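Local structure of probable glutathione S-transferase (Bordetella bronchiseptica RB50, 3H1N) at residues R38-A43 and N89-L94. The protein is a probable glutathione S-transferase, expected to conjugate the thiol of glutathione to electrophilic substrates. Sequence-based numbering, arbitrary orientation.
Sequences RLALEA and NILLFL
No ring or amide enters the contact, in which Ala-40 and Leu-41 meet Leu-91 and Leu-94 purely through aliphatic carbons; the flat groups of both segments are engaged elsewhere. The Arg-38 guanidinium is salt-bridged to Glu-35 and Asp-50, and Glu-42 to Arg-234. The ring of Phe-93 packs against Met-82 and Ile-84 of strand 82-85 and against Leu-109 of the second subunit, while the amide of Asn-89 hydrogen-bonds to Ala-85 O through ND2 and to Asn-112 of that subunit through OD1. Helices 34-43 and 87-97 are the two that pack together on one face of the four-stranded sheet in the thioredoxin-like N-terminal domain of glutathione S-transferases. Here they run nearly side by side in the same direction, their short segment axes inclined by 19° and 10.8 Å apart at closest approach. That spacing leaves the backbones well separated, with Ala-40 CA 7.7 Å from Leu-91 CA, and the leucine branches bridge the interval. Ala-40 directs its methyl at the partner helix, and Leu-91 CD2 reaches Ala-40 CB at 3.6 Å. Ala-40 CB lies more loosely, 4.4 Å from Leu-94 CD1, so two leucine branches, from residues about one turn apart, meet the same small side chain. Leu-91 also touches Tyr-183 and Ser-187 of helix 183-198, which links this pair to the helical C-terminal part of the chain. Leu-94 places CG anti to its carbonyl carbon (chi1 -58°), and its CD1 extends between the helices. There the side chains of Leu-41 and Leu-94 cross at about a right angle, with Leu-41 CD2 3.8 Å from Leu-94 CD1.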
loop_
_atom_site.group_PDB
_atom_site.type_symbol
_atom_site.label_atom_id
_atom_site.label_comp_id
_atom_site.label_asym_id
_atom_site.label_seq_id
_atom_site.Cartn_x
_atom_site.Cartn_y
_atom_site.Cartn_z
ATOM N N ARG B 38 -7.727 4.060 -14.380
ATOM C CA ARG B 38 -8.304 4.249 -15.705
ATOM C C ARG B 38 -9.217 3.077 -16.074
ATOM O O ARG B 38 -10.295 3.285 -16.638
ATOM C CB ARG B 38 -7.168 4.397 -16.737
ATOM C CG ARG B 38 -7.539 5.030 -18.060
ATOM C CD ARG B 38 -6.371 5.850 -18.650
ATOM N NE ARG B 38 -5.105 5.190 -18.391
ATOM C CZ ARG B 38 -4.047 5.748 -17.803
ATOM N NH1 ARG B 38 -2.966 5.012 -17.600
ATOM N NH2 ARG B 38 -4.044 7.030 -17.469
ATOM N N LEU B 39 -8.796 1.847 -15.757
ATOM C CA LEU B 39 -9.647 0.672 -16.015
ATOM C C LEU B 39 -10.987 0.748 -15.274
ATOM O O LEU B 39 -12.030 0.482 -15.841
ATOM C CB LEU B 39 -8.917 -0.639 -15.673
ATOM C CG LEU B 39 -7.840 -1.091 -16.666
ATOM C CD1 LEU B 39 -6.965 -2.159 -16.037
ATOM C CD2 LEU B 39 -8.457 -1.597 -17.973
ATOM N N ALA B 40 -10.949 1.124 -14.001
ATOM C CA ALA B 40 -12.173 1.238 -13.215
ATOM C C ALA B 40 -13.122 2.321 -13.727
ATOM O O ALA B 40 -14.336 2.107 -13.775
ATOM C CB ALA B 40 -11.824 1.477 -11.744
ATOM N N LEU B 41 -12.577 3.485 -14.095
ATOM C CA LEU B 41 -13.394 4.607 -14.573
ATOM C C LEU B 41 -14.003 4.237 -15.909
ATOM O O LEU B 41 -15.180 4.520 -16.171
ATOM C CB LEU B 41 -12.562 5.884 -14.737
ATOM C CG LEU B 41 -11.964 6.500 -13.470
ATOM C CD1 LEU B 41 -10.873 7.522 -13.848
ATOM C CD2 LEU B 41 -13.079 7.125 -12.614
ATOM N N GLU B 42 -13.195 3.589 -16.745
ATOM C CA GLU B 42 -13.659 3.164 -18.074
ATOM C C GLU B 42 -14.758 2.093 -17.992
ATOM O O GLU B 42 -15.828 2.235 -18.605
ATOM C CB GLU B 42 -12.473 2.681 -18.921
ATOM C CG GLU B 42 -11.482 3.792 -19.353
ATOM C CD GLU B 42 -11.897 4.558 -20.615
ATOM O OE1 GLU B 42 -11.246 5.577 -20.942
ATOM O OE2 GLU B 42 -12.862 4.158 -21.279
ATOM N N ALA B 43 -14.494 1.023 -17.249
ATOM C CA ALA B 43 -15.447 -0.087 -17.115
ATOM C C ALA B 43 -16.705 0.326 -16.344
ATOM O O ALA B 43 -17.807 -0.094 -16.688
ATOM C CB ALA B 43 -14.784 -1.303 -16.475
ATOM N N ASN B 89 -6.402 4.039 -2.607
ATOM C CA ASN B 89 -7.294 5.039 -1.988
ATOM C C ASN B 89 -8.276 5.621 -3.022
ATOM O O ASN B 89 -9.474 5.705 -2.757
ATOM C CB ASN B 89 -6.449 6.146 -1.356
ATOM C CG ASN B 89 -7.231 7.036 -0.383
ATOM O OD1 ASN B 89 -8.047 6.575 0.413
ATOM N ND2 ASN B 89 -6.952 8.325 -0.445
ATOM N N ILE B 90 -7.774 5.998 -4.195
ATOM C CA ILE B 90 -8.640 6.454 -5.288
ATOM C C ILE B 90 -9.700 5.388 -5.552
ATOM O O ILE B 90 -10.892 5.689 -5.592
ATOM C CB ILE B 90 -7.835 6.809 -6.565
ATOM C CG1 ILE B 90 -6.894 8.003 -6.283
ATOM C CG2 ILE B 90 -8.777 7.109 -7.743
ATOM C CD1 ILE B 90 -5.788 8.168 -7.334
ATOM N N LEU B 91 -9.268 4.132 -5.654
ATOM C CA LEU B 91 -10.185 3.043 -6.007
ATOM C C LEU B 91 -11.191 2.761 -4.895
ATOM O O LEU B 91 -12.357 2.517 -5.186
ATOM C CB LEU B 91 -9.415 1.777 -6.392
ATOM C CG LEU B 91 -8.669 1.799 -7.731
ATOM C CD1 LEU B 91 -7.675 0.627 -7.843
ATOM C CD2 LEU B 91 -9.659 1.798 -8.895
ATOM N N LEU B 92 -10.742 2.813 -3.635
ATOM C CA LEU B 92 -11.636 2.743 -2.472
ATOM C C LEU B 92 -12.832 3.729 -2.568
ATOM O O LEU B 92 -13.978 3.373 -2.245
ATOM C CB LEU B 92 -10.856 3.005 -1.170
ATOM C CG LEU B 92 -11.632 2.858 0.143
ATOM C CD1 LEU B 92 -11.940 1.396 0.447
ATOM C CD2 LEU B 92 -10.870 3.529 1.321
ATOM N N PHE B 93 -12.554 4.963 -2.982
ATOM C CA PHE B 93 -13.601 5.960 -3.172
ATOM C C PHE B 93 -14.568 5.521 -4.270
ATOM O O PHE B 93 -15.786 5.579 -4.088
ATOM C CB PHE B 93 -13.017 7.358 -3.477
ATOM C CG PHE B 93 -14.035 8.321 -4.015
ATOM C CD1 PHE B 93 -15.046 8.820 -3.186
ATOM C CD2 PHE B 93 -14.019 8.684 -5.359
ATOM C CE1 PHE B 93 -16.018 9.698 -3.686
ATOM C CE2 PHE B 93 -15.002 9.562 -5.886
ATOM C CZ PHE B 93 -15.991 10.069 -5.045
ATOM N N LEU B 94 -14.023 5.074 -5.400
ATOM C CA LEU B 94 -14.867 4.653 -6.525
ATOM C C LEU B 94 -15.721 3.448 -6.173
ATOM O O LEU B 94 -16.874 3.336 -6.622
ATOM C CB LEU B 94 -14.023 4.363 -7.768
ATOM C CG LEU B 94 -13.167 5.545 -8.236
ATOM C CD1 LEU B 94 -12.318 5.182 -9.456
ATOM C CD2 LEU B 94 -14.042 6.786 -8.519
#